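Local coordinates for protein afamin (Homo sapiens, PDB 6FAK) that carries hydrophobic molecules such as vitamin E in body fluids and keeps lipidated Wnt proteins soluble and active, at residues V353-D358 with D378-T383; V214-I219 with F329-T334; L307-F312 with S338-D343; K386-V391 with E445-V450. All blocks are in the same frame, centred on the assembly; numbering follows the deposited sequence. Where two conformers were deposited one is given.

Contact 1: residues V353-D358 with D378-T383. With NAG (2-acetamido-2-deoxy-beta-D-glucopyranose), chain D.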
# COMPACT_ATOMS: atom_id res chain seq x y z
N VAL A 353 -7.47 18.70 -10.72
CA VAL A 353 -6.57 18.97 -11.83
C VAL A 353 -7.22 18.51 -13.14
O VAL A 353 -7.19 19.25 -14.15
CB VAL A 353 -5.18 18.35 -11.64
CG1 VAL A 353 -4.33 18.58 -12.89
CG2 VAL A 353 -4.45 18.92 -10.42
N GLN A 354 -7.81 17.32 -13.15
CA GLN A 354 -8.46 16.80 -14.35
C GLN A 354 -9.64 17.64 -14.80
O GLN A 354 -9.85 17.87 -16.01
CB GLN A 354 -8.92 15.36 -14.12
CG GLN A 354 -9.52 14.70 -15.35
CD GLN A 354 -8.47 14.56 -16.45
OE1 GLN A 354 -7.38 14.01 -16.20
NE2 GLN A 354 -8.76 15.10 -17.63
N ILE A 355 -10.47 18.01 -13.84
CA ILE A 355 -11.61 18.90 -14.11
C ILE A 355 -11.15 20.22 -14.72
O ILE A 355 -11.77 20.71 -15.64
CB ILE A 355 -12.45 19.10 -12.88
CG1 ILE A 355 -13.23 17.80 -12.66
CG2 ILE A 355 -13.43 20.26 -13.02
CD1 ILE A 355 -13.79 17.72 -11.27
N TYR A 356 -10.08 20.79 -14.16
CA TYR A 356 -9.52 22.04 -14.69
C TYR A 356 -9.05 21.82 -16.14
O TYR A 356 -9.32 22.65 -17.02
CB TYR A 356 -8.40 22.57 -13.77
CG TYR A 356 -7.86 23.92 -14.15
CD1 TYR A 356 -8.71 25.01 -14.30
CD2 TYR A 356 -6.51 24.11 -14.37
CE1 TYR A 356 -8.25 26.27 -14.64
CE2 TYR A 356 -6.02 25.39 -14.69
CZ TYR A 356 -6.92 26.45 -14.86
OH TYR A 356 -6.46 27.72 -15.25
N LYS A 357 -8.32 20.75 -16.38
CA LYS A 357 -7.88 20.40 -17.72
C LYS A 357 -9.03 20.21 -18.75
O LYS A 357 -8.99 20.80 -19.84
CB LYS A 357 -7.02 19.15 -17.66
CG LYS A 357 -6.55 18.62 -18.99
CD LYS A 357 -5.62 17.41 -18.72
CE LYS A 357 -5.04 16.86 -20.02
NZ LYS A 357 -4.23 15.64 -19.75
N ASP A 358 -10.06 19.47 -18.36
CA ASP A 358 -11.29 19.32 -19.19
C ASP A 358 -12.03 20.65 -19.40
O ASP A 358 -12.49 20.94 -20.51
CB ASP A 358 -12.25 18.27 -18.59
CG ASP A 358 -11.60 16.90 -18.46
OD1 ASP A 358 -10.55 16.66 -19.14
OD2 ASP A 358 -12.11 16.08 -17.65
N ASP A 378 -16.25 27.17 -9.18
CA ASP A 378 -17.59 26.58 -8.99
C ASP A 378 -17.61 25.13 -9.40
O ASP A 378 -18.33 24.32 -8.78
CB ASP A 378 -18.67 27.36 -9.78
CG ASP A 378 -18.82 28.81 -9.31
OD1 ASP A 378 -18.61 29.09 -8.12
OD2 ASP A 378 -19.17 29.67 -10.11
N LYS A 379 -16.89 24.76 -10.48
CA LYS A 379 -16.76 23.34 -10.78
C LYS A 379 -16.02 22.59 -9.68
O LYS A 379 -16.44 21.51 -9.29
CB LYS A 379 -16.07 23.09 -12.11
CG LYS A 379 -16.86 23.62 -13.26
CD LYS A 379 -16.65 22.83 -14.55
CE LYS A 379 -17.33 23.54 -15.69
NZ LYS A 379 -18.76 23.17 -15.88
N PHE A 380 -14.93 23.17 -9.17
CA PHE A 380 -14.13 22.49 -8.09
C PHE A 380 -14.97 22.32 -6.83
O PHE A 380 -14.96 21.24 -6.20
CB PHE A 380 -12.87 23.26 -7.73
CG PHE A 380 -11.97 23.63 -8.91
CD1 PHE A 380 -11.98 22.92 -10.12
CD2 PHE A 380 -11.07 24.66 -8.77
CE1 PHE A 380 -11.12 23.26 -11.15
CE2 PHE A 380 -10.23 25.02 -9.79
CZ PHE A 380 -10.26 24.32 -11.00
N ASN A 381 -15.71 23.38 -6.50
CA ASN A 381 -16.60 23.40 -5.33
C ASN A 381 -17.65 22.30 -5.36
O ASN A 381 -17.82 21.59 -4.38
CB ASN A 381 -17.22 24.79 -5.19
CG ASN A 381 -18.09 24.93 -3.94
OD1 ASN A 381 -19.26 24.50 -3.93
ND2 ASN A 381 -17.52 25.53 -2.87
N GLU A 382 -18.32 22.13 -6.51
CA GLU A 382 -19.32 21.05 -6.64
C GLU A 382 -18.71 19.64 -6.50
O GLU A 382 -19.24 18.77 -5.75
CB GLU A 382 -20.10 21.20 -7.96
CG GLU A 382 -20.99 20.02 -8.33
CD GLU A 382 -21.73 20.26 -9.63
OE1 GLU A 382 -21.57 19.41 -10.53
OE2 GLU A 382 -22.43 21.30 -9.77
N THR A 383 -17.58 19.41 -7.16
CA THR A 383 -17.00 18.07 -7.08
C THR A 383 -16.53 17.77 -5.66
O THR A 383 -16.76 16.69 -5.15
CB THR A 383 -15.90 17.82 -8.13
OG1 THR A 383 -15.36 16.52 -7.93
CG2 THR A 383 -14.80 18.77 -8.01
C1 NAG D . -18.25 25.76 -1.62
C2 NAG D . -17.42 25.44 -0.38
C3 NAG D . -18.11 25.88 0.90
C4 NAG D . -18.63 27.30 0.79
C5 NAG D . -19.44 27.49 -0.49
C6 NAG D . -19.94 28.93 -0.64
C7 NAG D . -16.00 23.48 -0.68
C8 NAG D . -15.89 22.00 -0.53
N2 NAG D . -17.16 24.01 -0.31
O3 NAG D . -17.19 25.78 1.99
O4 NAG D . -19.45 27.59 1.93
O5 NAG D . -18.62 27.15 -1.62
O6 NAG D . -18.84 29.83 -0.82
O7 NAG D . -15.08 24.16 -1.10
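Ile355 and Tyr356 of helix 346-363 pack on Phe380 and Thr383 of helix 376-417, a pair of roughly antiparallel helices in the all-helical second domain of the albumin fold. The short segments cross at 142°, with axes 10.0 Å apart. In the tight part the rim of the Phe380 ring meets Tyr356: CZ of Phe380 lies 3.7 Å from CD1 of Tyr356, which sits in the plane of the phenylalanine ring. A flat, wholly apolar side chain suits this buried place, whereas a tyrosine suits its own because the hydroxyl has a partner, the carbonyl oxygen of Phe312. Phe333 stacks on the same tyrosine ring. Equally close, beta-branched Ile355 and Thr383 meet tip to tip. Thr383 OG1 is anti to the backbone N (chi1 177°), which leaves CG2 between the N and the carbonyl carbon, where it meets Ile355 CD1 at 3.6 Å.

Toward solvent the contact thins out. Lys379 gives only its CB to Ile355 CG2, 4.0 Å away, while the rest of the chain leads off to the exposed side, beside a bound polyether. Asn381 takes no part in the packing and carries an N-linked sugar, its ND2 bonded to C1 of the N-acetylglucosamine.

Contact 2: residues V214-I219 with F329-T334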
# COMPACT_ATOMS: atom_id res chain seq x y z
N VAL A 214 1.58 9.95 -13.23
CA VAL A 214 1.85 9.67 -11.85
C VAL A 214 2.62 10.72 -11.12
O VAL A 214 2.32 10.90 -9.96
CB VAL A 214 2.36 8.20 -11.67
CG1 VAL A 214 2.77 7.89 -10.24
CG2 VAL A 214 1.25 7.25 -12.09
N HIS A 215 3.54 11.48 -11.74
CA HIS A 215 4.31 12.51 -11.00
C HIS A 215 3.48 13.75 -10.57
O HIS A 215 3.94 14.59 -9.76
CB HIS A 215 5.54 12.95 -11.79
CG HIS A 215 5.28 14.05 -12.77
ND1 HIS A 215 4.63 13.83 -13.97
CD2 HIS A 215 5.58 15.37 -12.74
CE1 HIS A 215 4.50 14.97 -14.62
NE2 HIS A 215 5.10 15.92 -13.91
N PHE A 216 2.25 13.84 -11.05
CA PHE A 216 1.27 14.74 -10.43
C PHE A 216 0.96 14.41 -8.96
O PHE A 216 0.75 15.33 -8.13
CB PHE A 216 0.03 14.91 -11.32
CG PHE A 216 0.29 15.85 -12.45
CD1 PHE A 216 1.07 15.46 -13.55
CD2 PHE A 216 -0.13 17.16 -12.39
CE1 PHE A 216 1.34 16.34 -14.60
CE2 PHE A 216 0.16 18.06 -13.43
CZ PHE A 216 0.90 17.67 -14.52
N ILE A 217 1.03 13.13 -8.63
CA ILE A 217 0.92 12.69 -7.25
C ILE A 217 2.00 13.34 -6.39
O ILE A 217 1.70 13.78 -5.31
CB ILE A 217 1.04 11.14 -7.10
CG1 ILE A 217 -0.14 10.45 -7.73
CG2 ILE A 217 1.15 10.73 -5.61
CD1 ILE A 217 0.00 8.94 -7.73
N TYR A 218 3.25 13.36 -6.86
CA TYR A 218 4.36 13.87 -6.07
C TYR A 218 4.28 15.39 -5.98
O TYR A 218 4.66 16.01 -4.97
CB TYR A 218 5.75 13.41 -6.60
CG TYR A 218 5.85 12.01 -7.24
CD1 TYR A 218 5.38 10.87 -6.58
CD2 TYR A 218 6.50 11.83 -8.48
CE1 TYR A 218 5.47 9.60 -7.18
CE2 TYR A 218 6.64 10.57 -9.05
CZ TYR A 218 6.11 9.45 -8.41
OH TYR A 218 6.20 8.20 -9.03
N ILE A 219 3.83 16.04 -7.05
CA ILE A 219 3.65 17.50 -6.99
C ILE A 219 2.63 17.80 -5.92
O ILE A 219 2.84 18.71 -5.08
CB ILE A 219 3.21 18.13 -8.34
CG1 ILE A 219 4.29 17.99 -9.42
CG2 ILE A 219 2.85 19.61 -8.13
CD1 ILE A 219 3.77 18.14 -10.85
N PHE A 329 2.24 24.05 -17.23
CA PHE A 329 1.12 24.88 -16.81
C PHE A 329 0.25 24.11 -15.75
O PHE A 329 -0.12 24.66 -14.73
CB PHE A 329 0.25 25.20 -18.05
CG PHE A 329 -1.05 25.86 -17.71
CD1 PHE A 329 -1.08 27.21 -17.45
CD2 PHE A 329 -2.20 25.15 -17.66
CE1 PHE A 329 -2.27 27.83 -17.08
CE2 PHE A 329 -3.40 25.76 -17.29
CZ PHE A 329 -3.41 27.10 -17.00
N PHE A 330 -0.12 22.87 -16.07
CA PHE A 330 -0.87 22.03 -15.09
C PHE A 330 -0.07 21.63 -13.82
O PHE A 330 -0.65 21.50 -12.73
CB PHE A 330 -1.56 20.82 -15.77
CG PHE A 330 -2.67 21.23 -16.72
CD1 PHE A 330 -3.80 21.87 -16.24
CD2 PHE A 330 -2.59 20.98 -18.09
CE1 PHE A 330 -4.80 22.29 -17.12
CE2 PHE A 330 -3.57 21.37 -18.96
CZ PHE A 330 -4.68 22.06 -18.48
N ALA A 331 1.23 21.41 -13.97
CA ALA A 331 2.09 21.25 -12.78
C ALA A 331 2.06 22.47 -11.85
O ALA A 331 1.95 22.32 -10.63
CB ALA A 331 3.54 20.95 -13.19
N LYS A 332 2.14 23.68 -12.44
CA LYS A 332 2.04 24.89 -11.67
C LYS A 332 0.65 25.06 -11.00
O LYS A 332 0.55 25.49 -9.85
CB LYS A 332 2.34 26.13 -12.51
CG LYS A 332 2.69 27.32 -11.62
CD LYS A 332 3.27 28.47 -12.37
CE LYS A 332 4.01 29.45 -11.42
NZ LYS A 332 3.43 29.60 -10.05
N PHE A 333 -0.41 24.75 -11.73
CA PHE A 333 -1.75 24.73 -11.14
C PHE A 333 -1.82 23.75 -9.94
O PHE A 333 -2.28 24.10 -8.87
CB PHE A 333 -2.83 24.36 -12.16
CG PHE A 333 -4.18 24.19 -11.52
CD1 PHE A 333 -4.92 25.30 -11.14
CD2 PHE A 333 -4.68 22.90 -11.24
CE1 PHE A 333 -6.15 25.14 -10.51
CE2 PHE A 333 -5.90 22.73 -10.63
CZ PHE A 333 -6.65 23.84 -10.26
N THR A 334 -1.26 22.56 -10.13
CA THR A 334 -1.31 21.54 -9.12
C THR A 334 -0.54 22.04 -7.84
O THR A 334 -1.04 21.96 -6.73
CB THR A 334 -0.75 20.20 -9.64
OG1 THR A 334 -1.43 19.78 -10.85
CG2 THR A 334 -0.86 19.15 -8.54
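The carbonyl oxygen of Phe330 is gripped twice by Thr334, and Phe216 comes in from the facing helix to lie against the same group. This is helix-to-helix packing in the second albumin domain, between helix 216-225, within the binding region for hydrophobic ligands, and helix 326-339. Thr334 N gives the ordinary helical bond to Phe330 O, and Thr334 OG1 adds a second of 2.7 Å from the opposite face of the carbonyl plane, tilted 32° from it. The hydroxyl can do so because OG1 stands beside the backbone N (chi1 -55°). A threonine therefore suits this buried turn: its polar branch is satisfied within its own helix, and its methyl is left for the neighbour.

Phe216 approaches with its rim. Thr334 OG1 lies in the plane of the ring, 3.3 Å from CD2, and the two side chains cross at about a right angle; the slightly positive ring hydrogens would probably be well placed beside this oxygen. Farther round the rim, Phe216 CE2 is 4.0 Å from CB of Phe330.

Ile219, one turn on from Phe216, adds the second apolar side chain. Its CD1 sits over the centre of the Phe216 ring, 4.3 Å above the plane, so that ring is met by an aliphatic group on one face and by the carbonyl and hydroxyl at its edge. Ala331 probably keeps the facing helix slim enough for the isoleucine to reach it: Ile219 CD1 touches Ala331 CB at 3.7 Å. The other branch, CG2 of Ile219, rests 3.8 Å from Thr334 CG2.

Contact 3: residues L307-F312 with S338-D343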
# COMPACT_ATOMS: atom_id res chain seq x y z
N LEU A 307 -6.69 31.79 -0.26
CA LEU A 307 -7.30 30.51 -0.64
C LEU A 307 -7.27 30.19 -2.14
O LEU A 307 -7.38 29.03 -2.53
CB LEU A 307 -8.76 30.45 -0.15
CG LEU A 307 -9.49 29.11 -0.17
CD1 LEU A 307 -8.73 28.04 0.61
CD2 LEU A 307 -10.89 29.31 0.38
N ARG A 308 -7.10 31.22 -2.96
CA ARG A 308 -7.19 31.07 -4.42
C ARG A 308 -5.94 31.53 -5.16
O ARG A 308 -5.02 32.07 -4.57
CB ARG A 308 -8.44 31.78 -4.95
CG ARG A 308 -8.56 33.26 -4.61
CD ARG A 308 -10.01 33.71 -4.72
NE ARG A 308 -10.59 33.39 -6.04
CZ ARG A 308 -10.35 34.06 -7.18
NH1 ARG A 308 -9.50 35.08 -7.19
NH2 ARG A 308 -10.94 33.68 -8.31
N GLU A 309 -5.89 31.22 -6.45
CA GLU A 309 -4.92 31.80 -7.36
C GLU A 309 -5.71 32.25 -8.58
O GLU A 309 -6.05 31.45 -9.47
CB GLU A 309 -3.79 30.81 -7.72
CG GLU A 309 -2.78 31.29 -8.78
CD GLU A 309 -2.11 32.63 -8.48
OE1 GLU A 309 -0.93 32.63 -8.08
OE2 GLU A 309 -2.77 33.70 -8.64
N GLY A 310 -6.03 33.55 -8.59
CA GLY A 310 -6.75 34.14 -9.71
C GLY A 310 -5.99 34.10 -11.02
O GLY A 310 -6.58 34.33 -12.05
N LYS A 311 -4.69 33.81 -10.99
CA LYS A 311 -3.93 33.58 -12.21
C LYS A 311 -4.52 32.44 -13.09
O LYS A 311 -4.28 32.44 -14.33
CB LYS A 311 -2.46 33.30 -11.88
CG LYS A 311 -1.49 33.54 -13.03
CD LYS A 311 -0.35 34.49 -12.66
CE LYS A 311 -0.81 35.94 -12.59
NZ LYS A 311 0.28 36.86 -12.15
N PHE A 312 -5.26 31.49 -12.47
CA PHE A 312 -5.89 30.36 -13.20
C PHE A 312 -7.33 30.54 -13.60
O PHE A 312 -7.84 29.79 -14.48
CB PHE A 312 -5.69 29.05 -12.41
CG PHE A 312 -4.24 28.70 -12.29
CD1 PHE A 312 -3.54 28.28 -13.40
CD2 PHE A 312 -3.55 28.91 -11.10
CE1 PHE A 312 -2.19 28.00 -13.32
CE2 PHE A 312 -2.19 28.65 -11.03
CZ PHE A 312 -1.53 28.19 -12.12
N SER A 338 -2.66 22.77 -4.60
CA SER A 338 -2.33 21.84 -3.49
C SER A 338 -1.77 22.54 -2.24
O SER A 338 -2.20 22.23 -1.13
CB SER A 338 -1.37 20.75 -3.94
OG SER A 338 -1.92 20.04 -5.04
N ARG A 339 -0.86 23.50 -2.43
CA ARG A 339 -0.26 24.16 -1.30
C ARG A 339 -1.23 25.05 -0.53
O ARG A 339 -1.01 25.24 0.67
CB ARG A 339 0.99 24.94 -1.68
CG ARG A 339 0.78 26.24 -2.39
CD ARG A 339 2.15 26.78 -2.67
NE ARG A 339 2.12 27.95 -3.50
CZ ARG A 339 2.94 29.00 -3.36
NH1 ARG A 339 3.85 29.04 -2.39
NH2 ARG A 339 2.87 29.99 -4.21
N ARG A 340 -2.26 25.55 -1.19
CA ARG A 340 -3.33 26.30 -0.56
C ARG A 340 -4.50 25.49 -0.02
O ARG A 340 -5.38 26.07 0.56
CB ARG A 340 -3.91 27.32 -1.52
CG ARG A 340 -2.95 28.44 -1.84
CD ARG A 340 -3.58 29.28 -2.95
NE ARG A 340 -2.82 30.50 -3.22
CZ ARG A 340 -1.70 30.51 -3.91
NH1 ARG A 340 -1.20 29.37 -4.38
NH2 ARG A 340 -1.06 31.65 -4.12
N HIS A 341 -4.53 24.18 -0.22
CA HIS A 341 -5.62 23.34 0.24
C HIS A 341 -5.04 22.12 0.96
O HIS A 341 -5.21 20.98 0.52
CB HIS A 341 -6.49 22.91 -0.95
CG HIS A 341 -7.22 24.04 -1.60
ND1 HIS A 341 -6.64 24.83 -2.57
CD2 HIS A 341 -8.45 24.55 -1.37
CE1 HIS A 341 -7.51 25.76 -2.94
NE2 HIS A 341 -8.61 25.62 -2.22
N PRO A 342 -4.37 22.34 2.10
CA PRO A 342 -3.90 21.26 2.95
C PRO A 342 -4.97 20.32 3.49
O PRO A 342 -4.63 19.22 3.91
CB PRO A 342 -3.21 21.99 4.13
CG PRO A 342 -3.87 23.30 4.18
CD PRO A 342 -4.15 23.65 2.74
N ASP A 343 -6.23 20.76 3.47
CA ASP A 343 -7.39 19.95 3.93
C ASP A 343 -7.94 18.93 2.91
O ASP A 343 -8.86 18.16 3.26
CB ASP A 343 -8.53 20.88 4.37
CG ASP A 343 -8.94 21.92 3.30
OD1 ASP A 343 -8.08 22.53 2.56
OD2 ASP A 343 -10.16 22.16 3.23
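Arg340 CG stands beside its own backbone N (chi1 -69°), and from there chi2 and chi3, both 173°, keep the chain straight to NE, which brings CD and NE to the carbonyl oxygens of Leu307 and Arg308. His341 takes a similar first torsion, with CG anti to the carbonyl carbon (chi1 -66°), and the ring beyond it meets Leu307. The contact joins the loop before helix 318-324 to the C-terminal end of helix 326-339, at the surface of the second albumin domain.

Arg340 NE comes within 3.0 Å of Arg308 O, but the angle is too poor for a hydrogen bond. Over one face of the guanidinium lies CB of Glu309, and the carboxylate oxygen OE1 of Glu309 is 4.1 Å from Arg340 NH2, well out of the guanidinium plane. The pair probably attracts by charge alone. Glu309 OE2 is taken instead by Lys311 N at 3.0 Å, within the type I turn from Glu309 to Phe312, and Arg340 NH1 makes its salt bridge with Glu336.

The imidazole is fixed by ND1, bonded to Tyr337 O, and by stacking on the Tyr337 ring. Its other side meets Leu307: His341 CE1 is 3.3 Å from Leu307 O, and His341 NE2 is 3.7 Å from Leu307 CD1. An alanine in place of Arg340 would probably leave Glu336 without this partner, Glu309 OE1 without its facing charge and Arg308 O without the CD and NE beside it. With no hydrogen bond or salt bridge between the two segments, the contact probably relies on diffuse electrostatics and contact with aliphatic chain, consistent with the poor order of Leu307 and Glu309.

Contact 4: residues K386-V391 with E445-V450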
# COMPACT_ATOMS: atom_id res chain seq x y z
N LYS A 386 -19.47 17.01 -3.24
CA LYS A 386 -19.92 15.64 -3.43
C LYS A 386 -19.01 14.66 -2.68
O LYS A 386 -19.50 13.76 -2.02
CB LYS A 386 -20.01 15.25 -4.90
CG LYS A 386 -21.15 15.94 -5.64
CD LYS A 386 -21.12 15.75 -7.15
CE LYS A 386 -22.23 16.56 -7.83
NZ LYS A 386 -22.85 15.83 -8.96
N SER A 387 -17.69 14.83 -2.79
CA SER A 387 -16.76 13.90 -2.13
C SER A 387 -16.91 14.02 -0.63
O SER A 387 -16.99 13.02 0.08
CB SER A 387 -15.30 14.18 -2.54
OG SER A 387 -15.18 14.14 -3.95
N LEU A 388 -16.98 15.25 -0.16
CA LEU A 388 -17.09 15.53 1.26
C LEU A 388 -18.38 14.96 1.86
O LEU A 388 -18.34 14.31 2.90
CB LEU A 388 -17.02 17.02 1.45
CG LEU A 388 -17.08 17.61 2.83
CD1 LEU A 388 -15.98 17.05 3.72
CD2 LEU A 388 -16.94 19.12 2.67
N LYS A 389 -19.51 15.15 1.19
CA LYS A 389 -20.77 14.55 1.65
C LYS A 389 -20.70 13.03 1.76
O LYS A 389 -21.29 12.46 2.68
CB LYS A 389 -21.93 14.93 0.71
CG LYS A 389 -22.28 16.43 0.68
CD LYS A 389 -23.59 16.80 1.36
CE LYS A 389 -23.48 16.89 2.87
NZ LYS A 389 -22.94 18.21 3.32
N MET A 390 -20.01 12.37 0.83
CA MET A 390 -19.86 10.90 0.85
C MET A 390 -19.08 10.45 2.07
O MET A 390 -19.48 9.52 2.79
CB MET A 390 -19.20 10.37 -0.43
CG MET A 390 -20.13 10.36 -1.64
SD MET A 390 -19.37 9.77 -3.18
CE MET A 390 -20.38 10.60 -4.41
N VAL A 391 -17.97 11.11 2.33
CA VAL A 391 -17.18 10.82 3.52
C VAL A 391 -17.95 11.07 4.79
O VAL A 391 -17.88 10.26 5.74
CB VAL A 391 -15.86 11.59 3.50
CG1 VAL A 391 -15.14 11.52 4.83
CG2 VAL A 391 -14.98 10.99 2.40
N GLU A 445 -8.89 16.93 9.97
CA GLU A 445 -8.74 16.68 8.52
C GLU A 445 -9.29 15.29 8.18
O GLU A 445 -8.69 14.50 7.44
CB GLU A 445 -7.29 16.92 8.04
CG GLU A 445 -6.96 18.41 7.79
CD GLU A 445 -5.49 18.67 7.42
OE1 GLU A 445 -4.75 17.72 7.00
OE2 GLU A 445 -5.06 19.85 7.54
N GLU A 446 -10.49 15.04 8.69
CA GLU A 446 -11.22 13.83 8.44
C GLU A 446 -11.31 13.56 6.94
O GLU A 446 -11.04 12.43 6.49
CB GLU A 446 -12.63 13.97 9.01
CG GLU A 446 -13.57 12.83 8.68
CD GLU A 446 -14.96 13.10 9.23
OE1 GLU A 446 -15.86 13.59 8.48
OE2 GLU A 446 -15.15 12.83 10.44
N PHE A 447 -11.70 14.59 6.16
CA PHE A 447 -11.92 14.35 4.72
C PHE A 447 -10.63 13.87 4.04
O PHE A 447 -10.65 12.83 3.35
CB PHE A 447 -12.49 15.56 3.94
CG PHE A 447 -12.49 15.33 2.44
CD1 PHE A 447 -13.38 14.47 1.87
CD2 PHE A 447 -11.52 15.95 1.63
CE1 PHE A 447 -13.37 14.23 0.52
CE2 PHE A 447 -11.48 15.72 0.26
CZ PHE A 447 -12.41 14.86 -0.30
N ALA A 448 -9.53 14.60 4.26
CA ALA A 448 -8.28 14.24 3.62
C ALA A 448 -7.80 12.83 4.06
O ALA A 448 -7.41 11.98 3.22
CB ALA A 448 -7.19 15.28 3.89
N CYS A 449 -7.86 12.60 5.35
CA CYS A 449 -7.40 11.33 5.93
C CYS A 449 -8.17 10.12 5.36
O CYS A 449 -7.58 9.16 4.86
CB CYS A 449 -7.48 11.42 7.46
SG CYS A 449 -6.87 9.97 8.35
N VAL A 450 -9.51 10.18 5.42
CA VAL A 450 -10.36 9.11 4.96
C VAL A 450 -10.17 8.86 3.45
O VAL A 450 -10.03 7.70 3.01
CB VAL A 450 -11.84 9.42 5.23
CG1 VAL A 450 -12.77 8.41 4.55
CG2 VAL A 450 -12.13 9.43 6.73
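Phe447 lies against one side of helix 376-417, its ring reaching Ser387, Leu388 and Val391. The packing joins that long helix to the start of helix 446-462 in the third albumin domain; the two short segments are nearly perpendicular, at 83°, with axes 9.9 Å apart. Phe447 supplies most of what its own segment brings to the contact.

Phe447 CG is anti to the backbone N (chi1 171°), and the ring beyond it reaches the facing helix. Its far end meets the small Ser387, where CB is 3.6 Å from Phe447 CE1; a serine suits the place because it leaves room for the ring while its hydroxyl bonds to Glu348 and to Thr383 O. Leu388 crosses the phenylalanine obliquely and touches its root, CD1 to CB of Phe447 at 3.8 Å. Val391 stands at about a right angle to the phenylalanine side chain and brings CG2 to 3.9 Å from Phe447 CD1. A leucine in place of Phe447 lacks the CE1 and CZ that reach Ser387 CB and would probably open a gap between the helices there.

Beyond the ring, Glu446 OE1 passes Val391 CG1 at 4.3 Å, a loose contact, and Glu446 OE2 accepts a hydrogen bond from Thr442 N. Two residues after Phe447, Cys449 takes no part in the contact and forms a disulfide with Cys440, so the same helix turn is also tied to helix 423-440. At the interface, two compact beta-branched residues close the contact tip to tip, Val391 CG1 lying 3.9 Å from Val450 CG1.

Contacts 1, 2 and 3 form a continuous cluster in the second albumin domain. Contacts 2 and 3 share helix 326-339, their centres about 13 Å apart, and Phe312 of contact 3 packs on Phe329 and Phe333 of contact 2. Contact 1 abuts both: Val353 CG2 is 3.2 Å from Thr334 OG1 of contact 2, and the hydroxyl of Tyr356 joins it to contact 3. Helix 376-417 then runs from contact 1 into contact 4, with centres about 17 Å apart, linking the second domain to the third. Contact 4 also touches contact 3, where Asp343 O is 3.4 Å from Ala448 CB. Residues 214-219 of contact 2 belong to the pocket region for hydrophobic ligands, while Ala448 and Cys449 border a bound polyether.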